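Local coordinates for protein pelota homolog (Archaeoglobus fulgidus, PDB 3OBY), which may recognise stalled ribosomes and cleave their mRNA, probably through an endoribonuclease activity carried by its Sm-fold N-terminal domain, at residues E14-P19 and G102-I107; G64-K69 and S82-A87; E153-R158 and G174-K179; K186-A191 and K213-V218; R265-L270 and A336-N341. One frame throughout, in Å; residues are numbered along the deposited sequence.

How the interactions relate
Interactions 1 and 2 belong to the same antiparallel sheet of the N-terminal domain, their centres about 15 Å apart. Interaction 1 joins strands distant in sequence beneath two helices, whereas interaction 2 is a local hairpin between strands 63-72 and 79-87, with charged groups at its margin. Interactions 3 and 4 share the mixed sheet of the middle domain: 3, the surface contact, sets a helix on an edge strand and is rich in charges, and 4 is a parallel strand pair with aliphatic groups on both faces. Interaction 5 closes one side of the C-terminal sheet, where backbone bonds give way to arginine and asparagine contacts at the strand end. Interactions 1, 2, 4 and 5 are partly buried.

Interaction 1: E14-P19 and G102-I107; sequences EIKLIP and GKELSI
Strands 14-18 and 105-107 run antiparallel, their short axes meeting at 152°, in the sheet of the Sm-fold N-terminal domain. Ile15 and Ile107 form a hydrogen-bonded pair, with Ile15 N 2.9 Å from Ile107 O, and Leu17 and Leu105 form the next. Lys16 and Ser106 lie between them as a non-hydrogen-bonded pair, which brings their side chains together on one face. The lysine leaves the backbone with CG anti to N (chi1 179°). Its CB sits 3.4 Å from Ser106 OG, and CG passes between that hydroxyl and the carboxylate of Glu104. CD then lies 3.4 Å from Glu104 OE2, the two chains crossing obliquely. A bend at chi3 (-59°) turns CE back to 3.3 Å from Ser106 OG. The tip, NZ, stays 4.7 Å from Glu104 OE1, so the opposite charges are neighbours without forming a salt bridge. Ser106 OG donates to Glu14 OE2 at 2.9 Å, approaching from above the carboxylate plane, and also has a weak bond with Arg62. Past the strand end, Gly102 N meets Pro19 O at 2.6 Å, nearly along the C=O axis, so backbone bonding between the two segments continues beyond the strand. On the face carrying Leu17 and Leu105, Leu17 CD1 touches Leu105 CD2 at 3.6 Å, and Pro19 CD meets the same methyl. Leu17 and Pro19 pack on helix 22-31, while Ile15 and Leu17 reach helix 113-123. Strand 2-6 flanks strand 14-18 across the sheet from 105-108, where Val4 and Glu5 touch Lys16.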
# COMPACT_ATOMS: atom_id res chain seq x y z
N GLU A 14 14.45 -13.28 -12.28
CA GLU A 14 14.39 -12.37 -11.15
C GLU A 14 13.24 -11.38 -11.21
O GLU A 14 12.91 -10.86 -12.28
CB GLU A 14 15.72 -11.61 -11.03
CG GLU A 14 15.57 -10.16 -10.54
CD GLU A 14 16.90 -9.45 -10.41
OE1 GLU A 14 17.90 -9.94 -10.97
OE2 GLU A 14 16.94 -8.38 -9.74
N ILE A 15 12.63 -11.14 -10.06
CA ILE A 15 11.56 -10.19 -9.93
C ILE A 15 11.98 -9.25 -8.82
O ILE A 15 12.25 -9.67 -7.70
CB ILE A 15 10.22 -10.85 -9.55
CG1 ILE A 15 9.81 -11.87 -10.61
CG2 ILE A 15 9.14 -9.78 -9.44
CD1 ILE A 15 8.45 -12.51 -10.39
N LYS A 16 12.08 -7.97 -9.14
CA LYS A 16 12.48 -6.95 -8.18
C LYS A 16 11.21 -6.21 -7.80
O LYS A 16 10.56 -5.59 -8.65
CB LYS A 16 13.49 -6.00 -8.82
CG LYS A 16 13.96 -4.88 -7.91
CD LYS A 16 15.00 -4.00 -8.58
CE LYS A 16 16.23 -4.81 -9.00
NZ LYS A 16 17.28 -3.97 -9.65
N LEU A 17 10.87 -6.25 -6.51
CA LEU A 17 9.64 -5.62 -6.02
C LEU A 17 9.75 -4.93 -4.67
O LEU A 17 10.76 -5.03 -3.99
CB LEU A 17 8.53 -6.67 -5.98
CG LEU A 17 9.02 -8.05 -5.53
CD1 LEU A 17 9.42 -8.01 -4.05
CD2 LEU A 17 7.93 -9.08 -5.75
N ILE A 18 8.68 -4.24 -4.29
CA ILE A 18 8.63 -3.53 -3.02
C ILE A 18 7.28 -3.75 -2.32
O ILE A 18 6.23 -3.41 -2.87
CB ILE A 18 8.79 -2.02 -3.21
CG1 ILE A 18 10.07 -1.72 -3.98
CG2 ILE A 18 8.80 -1.33 -1.86
CD1 ILE A 18 10.25 -0.24 -4.25
N PRO A 19 7.30 -4.31 -1.10
CA PRO A 19 6.03 -4.53 -0.39
C PRO A 19 5.62 -3.19 0.22
O PRO A 19 6.45 -2.50 0.80
CB PRO A 19 6.41 -5.59 0.65
CG PRO A 19 7.82 -5.24 0.97
CD PRO A 19 8.43 -4.90 -0.36
N GLY A 102 8.02 -0.98 2.19
CA GLY A 102 8.75 0.10 1.55
C GLY A 102 10.17 -0.22 1.12
O GLY A 102 10.80 0.59 0.43
N LYS A 103 10.68 -1.38 1.50
CA LYS A 103 12.04 -1.76 1.12
C LYS A 103 12.06 -2.63 -0.12
O LYS A 103 11.24 -3.54 -0.27
CB LYS A 103 12.74 -2.50 2.24
CG LYS A 103 14.17 -2.90 1.89
CD LYS A 103 14.84 -3.59 3.05
CE LYS A 103 16.35 -3.65 2.87
NZ LYS A 103 16.99 -4.13 4.12
N GLU A 104 13.00 -2.35 -1.00
CA GLU A 104 13.13 -3.10 -2.23
C GLU A 104 13.92 -4.39 -2.03
O GLU A 104 14.81 -4.47 -1.20
CB GLU A 104 13.82 -2.25 -3.29
CG GLU A 104 13.81 -2.88 -4.67
CD GLU A 104 14.76 -2.19 -5.62
OE1 GLU A 104 15.99 -2.38 -5.45
OE2 GLU A 104 14.30 -1.45 -6.51
N LEU A 105 13.57 -5.41 -2.81
CA LEU A 105 14.25 -6.68 -2.76
C LEU A 105 14.00 -7.41 -4.08
O LEU A 105 13.00 -7.16 -4.76
CB LEU A 105 13.76 -7.54 -1.60
CG LEU A 105 12.36 -8.13 -1.71
CD1 LEU A 105 12.33 -9.48 -1.02
CD2 LEU A 105 11.35 -7.17 -1.12
N SER A 106 14.93 -8.29 -4.44
CA SER A 106 14.85 -9.07 -5.66
C SER A 106 14.82 -10.55 -5.30
O SER A 106 15.66 -11.04 -4.54
CB SER A 106 16.05 -8.80 -6.56
OG SER A 106 15.99 -7.50 -7.11
N ILE A 107 13.85 -11.26 -5.86
CA ILE A 107 13.70 -12.69 -5.64
C ILE A 107 14.04 -13.33 -6.98
O ILE A 107 13.50 -12.95 -8.01
CB ILE A 107 12.25 -13.04 -5.23
CG1 ILE A 107 11.92 -12.40 -3.89
CG2 ILE A 107 12.06 -14.54 -5.13
CD1 ILE A 107 10.46 -12.51 -3.51

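Interaction 2: G64-K69 and S82-A87; sequences GIEVEK and SGKIVA
This beta hairpin of the N-terminal antiparallel sheet, formed by strands 63-72 and 79-87, contains a classic beta bulge. Ser82 O accepts two backbone bonds, from Glu68 N at 2.7 Å and from Lys69 N at 3.1 Å, so two residues of one strand face a single residue of the other. The register shifts by one between Val67 and Lys69. Before the bulge, Glu66 N donates to Lys84 O at 3.0 Å, and Ile65 stands opposite Ile85 in a non-hydrogen-bonded pair. Ile65 CG2 lies 3.8 Å from Ile85 CA, with Ile85 CG1 beyond, while CD1 extends along the partner strand to 4.1 Å from Gly83 N. The same side chain also rests on Val81 and Leu97. An alanine here would lack CG1, CG2 and CD1 and would probably leave Ile85, Gly83 and Leu97 less well packed. Gly83 is crossed by Glu68, whose CG comes to 3.4 Å from Gly83 CA; a CB on Gly83 would run into Glu66 O. Glu66 and Lys84 lie side by side, pointing the same way. Lys84 bends at chi3 (77°) and chi4, which brings its NZ to 2.7 Å from Glu66 OE1 in a salt bridge. Glu68 OE2 remains 4.5 Å from that NZ, too far for a second bridge. Two carboxylates near one ammonium would probably help hold Lys84 protonated, while the aliphatic contacts of Ile65 rest on apolar burial and close fit.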
# COMPACT_ATOMS: atom_id res chain seq x y z
N GLY A 64 23.43 -10.84 -1.93
CA GLY A 64 22.52 -11.83 -2.45
C GLY A 64 22.76 -13.05 -1.58
O GLY A 64 23.90 -13.39 -1.26
N ILE A 65 21.68 -13.71 -1.16
CA ILE A 65 21.83 -14.88 -0.33
C ILE A 65 20.94 -16.02 -0.78
O ILE A 65 19.85 -15.79 -1.28
CB ILE A 65 21.53 -14.55 1.17
CG1 ILE A 65 20.23 -13.76 1.29
CG2 ILE A 65 22.66 -13.73 1.77
CD1 ILE A 65 19.06 -14.59 1.74
N GLU A 66 21.44 -17.24 -0.65
CA GLU A 66 20.66 -18.42 -1.01
C GLU A 66 19.90 -18.78 0.26
O GLU A 66 20.42 -19.45 1.15
CB GLU A 66 21.57 -19.58 -1.43
CG GLU A 66 20.81 -20.89 -1.63
CD GLU A 66 21.71 -22.03 -2.04
OE1 GLU A 66 22.85 -22.11 -1.54
OE2 GLU A 66 21.27 -22.87 -2.86
N VAL A 67 18.67 -18.30 0.33
CA VAL A 67 17.79 -18.50 1.48
C VAL A 67 17.86 -19.88 2.12
O VAL A 67 17.68 -20.90 1.46
CB VAL A 67 16.33 -18.20 1.09
CG1 VAL A 67 15.45 -18.26 2.33
CG2 VAL A 67 16.23 -16.83 0.44
N GLU A 68 18.14 -19.90 3.43
CA GLU A 68 18.19 -21.16 4.16
C GLU A 68 17.10 -21.13 5.23
O GLU A 68 16.78 -22.17 5.82
CB GLU A 68 19.56 -21.39 4.80
CG GLU A 68 20.73 -21.17 3.86
CD GLU A 68 22.06 -21.59 4.46
OE1 GLU A 68 22.23 -21.46 5.69
OE2 GLU A 68 22.94 -22.05 3.69
N LYS A 69 16.54 -19.95 5.48
CA LYS A 69 15.47 -19.77 6.46
C LYS A 69 14.69 -18.48 6.21
O LYS A 69 15.26 -17.46 5.81
CB LYS A 69 16.04 -19.76 7.88
CG LYS A 69 15.00 -20.08 8.95
CD LYS A 69 15.57 -20.11 10.37
CE LYS A 69 14.47 -20.50 11.37
NZ LYS A 69 14.92 -20.61 12.78
N SER A 82 17.45 -15.31 5.86
CA SER A 82 18.85 -15.61 6.05
C SER A 82 19.33 -16.77 5.19
O SER A 82 18.55 -17.66 4.83
CB SER A 82 19.11 -15.91 7.53
OG SER A 82 18.32 -16.98 8.00
N GLY A 83 20.61 -16.74 4.85
CA GLY A 83 21.19 -17.79 4.03
C GLY A 83 22.67 -17.58 3.77
O GLY A 83 23.30 -16.68 4.35
N LYS A 84 23.22 -18.41 2.90
CA LYS A 84 24.64 -18.35 2.54
C LYS A 84 24.86 -17.32 1.43
O LYS A 84 24.30 -17.46 0.34
CB LYS A 84 25.10 -19.73 2.06
CG LYS A 84 26.58 -19.82 1.74
CD LYS A 84 27.01 -21.25 1.40
CE LYS A 84 26.59 -21.68 -0.01
NZ LYS A 84 25.12 -21.71 -0.21
N ILE A 85 25.66 -16.30 1.73
CA ILE A 85 25.95 -15.25 0.75
C ILE A 85 26.37 -15.90 -0.56
O ILE A 85 27.18 -16.82 -0.58
CB ILE A 85 27.08 -14.33 1.23
CG1 ILE A 85 26.67 -13.66 2.55
CG2 ILE A 85 27.37 -13.27 0.19
CD1 ILE A 85 27.66 -12.63 3.05
N VAL A 86 25.81 -15.41 -1.67
CA VAL A 86 26.13 -15.98 -2.97
C VAL A 86 26.78 -14.96 -3.88
O VAL A 86 27.75 -15.25 -4.57
CB VAL A 86 24.86 -16.54 -3.66
CG1 VAL A 86 23.97 -15.39 -4.13
CG2 VAL A 86 25.25 -17.43 -4.82
N ALA A 87 26.23 -13.75 -3.87
CA ALA A 87 26.74 -12.67 -4.70
C ALA A 87 26.76 -11.37 -3.92
O ALA A 87 26.22 -11.29 -2.82
CB ALA A 87 25.88 -12.52 -5.95

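Interaction 3: E153-R158 and G174-K179; sequences EIFEER and GEVAAK
Strand 153-158 and helix 174-179 run nearly antiparallel, at 169°, with their short axes 9.1 Å apart. The spacing is that of a helix lying on a sheet: helix 172-183 covers the edge strand 150-158 of the mixed sheet of the alpha/beta middle domain. A classic bulge, in which Ile154 and Phe155 both face Ala143, lies in this strand, and Phe155 and Glu157 point toward the helix. Lys179 lays its CD over one face of the Phe155 ring, offset toward the rim, in a CH-pi contact 29° off the ring normal. Val176 CG1 comes in the ring plane to the edge of Phe155, 4.0 Å from its CE2. Lys179 bends at chi3, taking NZ past the ring to a salt bridge with Glu157 OE1; the modelled separation is too short to be informative. A weak bond from NZ to Glu156 O shares that uncertainty in the position of NZ. Glu175 OE1 lies 2.7 Å from Glu157 OE2, the carboxylate planes 84° apart. Nearer the backbones than these polar tips, Glu157 and Val176 slide past each other in opposite directions, with Glu157 CG 4.0 Å from Val176 CG2.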
# COMPACT_ATOMS: atom_id res chain seq x y z
N GLU A 153 2.61 16.58 -18.69
CA GLU A 153 1.95 17.89 -18.66
C GLU A 153 0.57 17.88 -19.32
O GLU A 153 0.40 17.33 -20.40
CB GLU A 153 2.85 18.93 -19.33
CG GLU A 153 2.18 20.27 -19.60
CD GLU A 153 3.15 21.32 -20.10
OE1 GLU A 153 2.67 22.36 -20.61
OE2 GLU A 153 4.38 21.12 -19.97
N ILE A 154 -0.42 18.49 -18.66
CA ILE A 154 -1.78 18.55 -19.20
C ILE A 154 -2.22 19.95 -19.58
O ILE A 154 -3.08 20.12 -20.45
CB ILE A 154 -2.83 17.95 -18.22
CG1 ILE A 154 -2.74 18.62 -16.86
CG2 ILE A 154 -2.64 16.45 -18.11
CD1 ILE A 154 -3.76 18.10 -15.87
N PHE A 155 -1.66 20.96 -18.92
CA PHE A 155 -1.99 22.34 -19.26
C PHE A 155 -1.08 23.36 -18.60
O PHE A 155 -0.30 23.04 -17.71
CB PHE A 155 -3.45 22.68 -18.92
CG PHE A 155 -3.75 22.80 -17.44
CD1 PHE A 155 -4.30 21.73 -16.74
CD2 PHE A 155 -3.51 23.99 -16.75
CE1 PHE A 155 -4.62 21.84 -15.39
CE2 PHE A 155 -3.82 24.11 -15.40
CZ PHE A 155 -4.38 23.04 -14.72
N GLU A 156 -1.20 24.60 -19.07
CA GLU A 156 -0.43 25.73 -18.56
C GLU A 156 -1.39 26.92 -18.42
O GLU A 156 -2.48 26.92 -18.99
CB GLU A 156 0.68 26.12 -19.53
CG GLU A 156 2.06 25.63 -19.18
CD GLU A 156 3.12 26.38 -19.97
OE1 GLU A 156 2.84 26.74 -21.13
OE2 GLU A 156 4.23 26.61 -19.45
N GLU A 157 -0.96 27.92 -17.67
CA GLU A 157 -1.78 29.10 -17.48
C GLU A 157 -0.89 30.22 -16.97
O GLU A 157 -0.12 30.03 -16.03
CB GLU A 157 -2.89 28.80 -16.47
CG GLU A 157 -4.06 29.77 -16.49
CD GLU A 157 -4.77 29.80 -17.83
OE1 GLU A 157 -4.96 28.74 -18.42
OE2 GLU A 157 -5.16 30.90 -18.29
N ARG A 158 -0.97 31.38 -17.61
CA ARG A 158 -0.17 32.52 -17.19
C ARG A 158 -1.05 33.67 -16.75
O ARG A 158 -2.19 33.80 -17.21
CB ARG A 158 0.76 32.96 -18.34
CG ARG A 158 1.86 31.94 -18.65
CD ARG A 158 2.74 32.35 -19.82
NE ARG A 158 3.75 31.34 -20.14
CZ ARG A 158 4.82 31.08 -19.39
NH1 ARG A 158 5.04 31.77 -18.28
NH2 ARG A 158 5.66 30.12 -19.76
N GLY A 174 -9.05 30.97 -10.58
CA GLY A 174 -10.29 30.45 -11.13
C GLY A 174 -10.08 29.71 -12.43
O GLY A 174 -10.66 28.64 -12.63
N GLU A 175 -9.25 30.26 -13.31
CA GLU A 175 -8.98 29.64 -14.61
C GLU A 175 -8.26 28.31 -14.44
O GLU A 175 -8.58 27.34 -15.12
CB GLU A 175 -8.15 30.58 -15.48
CG GLU A 175 -8.88 31.84 -15.92
CD GLU A 175 -8.01 32.77 -16.74
OE1 GLU A 175 -6.82 32.46 -16.93
OE2 GLU A 175 -8.52 33.82 -17.20
N VAL A 176 -7.27 28.28 -13.54
CA VAL A 176 -6.52 27.06 -13.29
C VAL A 176 -7.46 26.00 -12.73
O VAL A 176 -7.49 24.86 -13.21
CB VAL A 176 -5.40 27.29 -12.25
CG1 VAL A 176 -4.65 26.00 -11.98
CG2 VAL A 176 -4.44 28.36 -12.74
N ALA A 177 -8.23 26.39 -11.73
CA ALA A 177 -9.17 25.50 -11.09
C ALA A 177 -10.17 24.90 -12.08
O ALA A 177 -10.51 23.72 -11.99
CB ALA A 177 -9.93 26.24 -9.98
N ALA A 178 -10.63 25.71 -13.02
CA ALA A 178 -11.63 25.25 -13.99
C ALA A 178 -11.03 24.20 -14.91
O ALA A 178 -11.71 23.24 -15.33
CB ALA A 178 -12.11 26.43 -14.83
N LYS A 179 -9.75 24.35 -15.22
CA LYS A 179 -9.25 23.34 -16.10
C LYS A 179 -8.83 22.13 -15.27
O LYS A 179 -8.90 20.99 -15.77
CB LYS A 179 -8.23 24.02 -17.00
CG LYS A 179 -7.19 24.77 -16.26
CD LYS A 179 -6.18 25.34 -17.23
CE LYS A 179 -6.76 26.46 -18.07
NZ LYS A 179 -5.75 27.03 -18.99

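Interaction 4: K186-A191 and K213-V218; sequences KYLIVA and KNAVVV
Leu188 N bonds to Asn214 O at 2.9 Å, and Val216 N returns to Leu188 O at the same length, the first steps of a parallel strand pairing. Strands 187-191 and 215-217 are the two ends of a beta-alpha-beta crossover through helices 196-207 and 209-212, and their axes differ by 19°. Val190 N then donates to Val216 O, nearly along the C=O axis. Around this backbone, Leu188 CB meets Ala215 CB at 3.9 Å on one face, where Val190 and Val217 also point. At the start of the pair, the ring of Tyr187 leans across Asn214. Its CD1 is 3.5 Å from Asn214 O, which lies at the ring edge, and its CE1 is 3.6 Å from Asn214 ND2, with ring and amide planes 60° apart. Outside the pair, Tyr187 also touches Pro129, Ile131, and Ile240 and Val244 of helix 236-262. An alanine here would remove the ring and is likely to loosen both the edge contact with Asn214 and the packing against that helix. Val190 and Val217 look to helix 196-207, where Lys197 touches both and also bonds to Val218 O. Strand 131-137 lies on the other side of 187-191. On the face of Ile189, Val236 of helix 236-262 touches Ile189 and Val218, which lie side by side, Ile189 CG2 4.0 Å from Val218 CG2.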
# COMPACT_ATOMS: atom_id res chain seq x y z
N LYS A 186 -8.44 12.30 -9.08
CA LYS A 186 -8.92 12.20 -7.71
C LYS A 186 -8.05 12.93 -6.70
O LYS A 186 -8.56 13.53 -5.77
CB LYS A 186 -9.13 10.74 -7.30
CG LYS A 186 -8.11 9.77 -7.85
CD LYS A 186 -8.71 8.37 -7.86
CE LYS A 186 -9.56 8.11 -9.09
NZ LYS A 186 -8.72 7.96 -10.31
N TYR A 187 -6.74 12.88 -6.88
CA TYR A 187 -5.85 13.56 -5.94
C TYR A 187 -4.99 14.60 -6.63
O TYR A 187 -4.47 14.38 -7.72
CB TYR A 187 -4.95 12.57 -5.20
CG TYR A 187 -5.71 11.67 -4.26
CD1 TYR A 187 -6.29 12.18 -3.10
CD2 TYR A 187 -5.87 10.32 -4.54
CE1 TYR A 187 -7.02 11.35 -2.25
CE2 TYR A 187 -6.59 9.49 -3.70
CZ TYR A 187 -7.16 10.01 -2.55
OH TYR A 187 -7.89 9.18 -1.73
N LEU A 188 -4.84 15.74 -5.95
CA LEU A 188 -4.06 16.84 -6.46
C LEU A 188 -2.87 17.15 -5.56
O LEU A 188 -3.02 17.24 -4.34
CB LEU A 188 -4.95 18.09 -6.60
CG LEU A 188 -4.28 19.41 -6.98
CD1 LEU A 188 -3.74 19.33 -8.40
CD2 LEU A 188 -5.28 20.55 -6.86
N ILE A 189 -1.70 17.29 -6.16
CA ILE A 189 -0.51 17.66 -5.42
C ILE A 189 -0.28 19.10 -5.88
O ILE A 189 -0.16 19.35 -7.07
CB ILE A 189 0.73 16.81 -5.80
CG1 ILE A 189 0.58 15.37 -5.30
CG2 ILE A 189 1.97 17.40 -5.15
CD1 ILE A 189 -0.62 14.66 -5.86
N VAL A 190 -0.26 20.03 -4.93
CA VAL A 190 -0.06 21.44 -5.25
C VAL A 190 1.27 21.91 -4.67
O VAL A 190 1.44 21.99 -3.46
CB VAL A 190 -1.19 22.29 -4.63
CG1 VAL A 190 -1.03 23.73 -5.03
CG2 VAL A 190 -2.52 21.75 -5.08
N ALA A 191 2.23 22.20 -5.55
CA ALA A 191 3.55 22.66 -5.12
C ALA A 191 3.93 23.94 -5.83
O ALA A 191 3.24 24.39 -6.74
CB ALA A 191 4.59 21.58 -5.39
N LYS A 213 -10.76 18.68 -0.96
CA LYS A 213 -10.71 17.63 0.06
C LYS A 213 -9.69 16.56 -0.27
O LYS A 213 -9.27 15.80 0.59
CB LYS A 213 -12.10 17.00 0.23
CG LYS A 213 -12.45 15.94 -0.80
CD LYS A 213 -13.84 15.37 -0.53
CE LYS A 213 -14.12 14.17 -1.43
NZ LYS A 213 -14.06 14.49 -2.88
N ASN A 214 -9.29 16.50 -1.53
CA ASN A 214 -8.30 15.53 -1.98
C ASN A 214 -7.08 16.22 -2.58
O ASN A 214 -6.47 15.70 -3.50
CB ASN A 214 -8.92 14.59 -3.01
CG ASN A 214 -9.93 13.66 -2.40
OD1 ASN A 214 -10.86 13.21 -3.08
ND2 ASN A 214 -9.75 13.34 -1.13
N ALA A 215 -6.75 17.39 -2.05
CA ALA A 215 -5.61 18.15 -2.52
C ALA A 215 -4.65 18.42 -1.37
O ALA A 215 -5.08 18.67 -0.24
CB ALA A 215 -6.09 19.47 -3.11
N VAL A 216 -3.35 18.36 -1.65
CA VAL A 216 -2.34 18.61 -0.63
C VAL A 216 -1.25 19.54 -1.15
O VAL A 216 -0.85 19.45 -2.31
CB VAL A 216 -1.66 17.30 -0.16
CG1 VAL A 216 -2.72 16.33 0.34
CG2 VAL A 216 -0.85 16.69 -1.29
N VAL A 217 -0.78 20.43 -0.28
CA VAL A 217 0.27 21.37 -0.64
C VAL A 217 1.61 20.88 -0.09
O VAL A 217 1.75 20.69 1.12
CB VAL A 217 0.00 22.77 -0.05
CG1 VAL A 217 1.13 23.71 -0.42
CG2 VAL A 217 -1.31 23.30 -0.58
N VAL A 218 2.57 20.67 -0.98
CA VAL A 218 3.89 20.18 -0.59
C VAL A 218 4.90 21.33 -0.54
O VAL A 218 4.71 22.37 -1.17
CB VAL A 218 4.38 19.10 -1.58
CG1 VAL A 218 5.82 18.72 -1.29
CG2 VAL A 218 3.49 17.87 -1.45

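Interaction 5: R265-L270 and A336-N341; sequences RVAYGL and ALLRFN
Arg265 runs its extended chain, CG to NE, over the turn that follows strand 336-338. CB and CD both pass Leu338 O, CD at 3.6 Å, and CG comes near Phe340 CA. Leu338 O and Arg339 O lie at the edge of the guanidinium, near its plane, but the bond from Arg265 NE to Arg339 O is weak at 3.4 Å. The backbone grips more firmly. Arg265 N donates to Asn341 OD1 at 3.1 Å from above the amide carbonyl plane, and Asn341 ND2 turns to Glu264. Leu338 N donates to Arg265 O at 2.7 Å. Ala267 and Ala336 then form a hydrogen-bonded antiparallel pair, Ala336 N lying 2.7 Å from Ala267 O. Val266 and Leu337, a non-hydrogen-bonded pair, lie side by side with Val266 CG1 4.1 Å from Leu337 CD2. Leu338 CD1 reaches 4.3 Å from Ala267 CB. The pair forms one side of the mixed sheet in the C-terminal domain: strand 266-268 is outermost, and strand 282-288 flanks 334-338 beyond. Val266 and Leu337 pack on the long helix 236-262, while Ala267 and Leu338 meet helix 270-277, which starts after Gly269 in the N-cap position.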
# COMPACT_ATOMS: atom_id res chain seq x y z
N ARG A 265 -24.11 -11.38 9.02
CA ARG A 265 -22.91 -11.83 8.32
C ARG A 265 -21.54 -11.37 8.83
O ARG A 265 -20.66 -11.01 8.05
CB ARG A 265 -23.03 -11.48 6.83
CG ARG A 265 -24.09 -12.27 6.09
CD ARG A 265 -24.14 -11.90 4.62
NE ARG A 265 -25.00 -12.81 3.88
CZ ARG A 265 -26.30 -12.98 4.11
NH1 ARG A 265 -27.01 -13.84 3.38
NH2 ARG A 265 -26.90 -12.27 5.06
N VAL A 266 -21.35 -11.37 10.15
CA VAL A 266 -20.05 -10.98 10.69
C VAL A 266 -19.65 -11.84 11.87
O VAL A 266 -20.49 -12.47 12.52
CB VAL A 266 -20.01 -9.50 11.13
CG1 VAL A 266 -20.36 -8.60 9.96
CG2 VAL A 266 -20.95 -9.28 12.30
N ALA A 267 -18.35 -11.87 12.12
CA ALA A 267 -17.80 -12.61 13.24
C ALA A 267 -16.63 -11.78 13.73
O ALA A 267 -15.96 -11.11 12.95
CB ALA A 267 -17.31 -13.98 12.78
N TYR A 268 -16.42 -11.79 15.04
CA TYR A 268 -15.30 -11.06 15.62
C TYR A 268 -14.87 -11.81 16.87
O TYR A 268 -15.70 -12.33 17.60
CB TYR A 268 -15.66 -9.60 15.95
CG TYR A 268 -16.99 -9.39 16.65
CD1 TYR A 268 -18.19 -9.48 15.95
CD2 TYR A 268 -17.03 -9.07 18.00
CE1 TYR A 268 -19.41 -9.27 16.59
CE2 TYR A 268 -18.25 -8.85 18.65
CZ TYR A 268 -19.43 -8.95 17.93
OH TYR A 268 -20.63 -8.76 18.57
N GLY A 269 -13.57 -11.86 17.09
CA GLY A 269 -13.03 -12.60 18.21
C GLY A 269 -12.56 -13.87 17.54
O GLY A 269 -13.18 -14.33 16.58
N LEU A 270 -11.46 -14.43 18.03
CA LEU A 270 -10.91 -15.64 17.42
C LEU A 270 -11.90 -16.80 17.39
O LEU A 270 -12.05 -17.46 16.36
CB LEU A 270 -9.63 -16.07 18.15
CG LEU A 270 -8.95 -17.34 17.60
CD1 LEU A 270 -8.68 -17.17 16.10
CD2 LEU A 270 -7.66 -17.61 18.36
N ALA A 336 -14.29 -11.00 10.80
CA ALA A 336 -14.52 -11.44 9.43
C ALA A 336 -15.87 -11.03 8.88
O ALA A 336 -16.85 -10.97 9.61
CB ALA A 336 -14.37 -12.95 9.33
N LEU A 337 -15.90 -10.73 7.59
CA LEU A 337 -17.13 -10.39 6.90
C LEU A 337 -17.53 -11.72 6.24
O LEU A 337 -16.79 -12.28 5.44
CB LEU A 337 -16.88 -9.29 5.87
CG LEU A 337 -16.34 -7.98 6.47
CD1 LEU A 337 -16.30 -6.89 5.39
CD2 LEU A 337 -17.22 -7.53 7.62
N LEU A 338 -18.71 -12.24 6.61
CA LEU A 338 -19.18 -13.54 6.13
C LEU A 338 -20.01 -13.58 4.86
O LEU A 338 -20.60 -12.59 4.44
CB LEU A 338 -19.95 -14.23 7.25
CG LEU A 338 -19.23 -14.29 8.60
CD1 LEU A 338 -20.10 -14.99 9.61
CD2 LEU A 338 -17.90 -15.02 8.44
N ARG A 339 -20.04 -14.77 4.25
CA ARG A 339 -20.79 -15.05 3.02
C ARG A 339 -22.22 -15.42 3.40
O ARG A 339 -23.13 -15.36 2.58
CB ARG A 339 -20.16 -16.23 2.28
CG ARG A 339 -18.78 -15.95 1.76
CD ARG A 339 -17.98 -17.20 1.47
NE ARG A 339 -16.77 -16.84 0.73
CZ ARG A 339 -15.73 -17.64 0.55
NH1 ARG A 339 -15.73 -18.87 1.06
NH2 ARG A 339 -14.69 -17.22 -0.15
N PHE A 340 -22.39 -15.82 4.65
CA PHE A 340 -23.68 -16.21 5.20
C PHE A 340 -23.56 -16.36 6.71
O PHE A 340 -22.46 -16.53 7.23
CB PHE A 340 -24.13 -17.54 4.58
CG PHE A 340 -23.07 -18.61 4.60
CD1 PHE A 340 -22.35 -18.90 3.45
CD2 PHE A 340 -22.82 -19.34 5.76
CE1 PHE A 340 -21.38 -19.91 3.45
CE2 PHE A 340 -21.86 -20.35 5.77
CZ PHE A 340 -21.14 -20.64 4.61
N ASN A 341 -24.69 -16.30 7.41
CA ASN A 341 -24.69 -16.43 8.85
C ASN A 341 -24.25 -17.84 9.22
O ASN A 341 -24.29 -18.73 8.37
CB ASN A 341 -26.08 -16.17 9.42
CG ASN A 341 -26.56 -14.75 9.16
OD1 ASN A 341 -25.92 -13.79 9.58
ND2 ASN A 341 -27.68 -14.63 8.47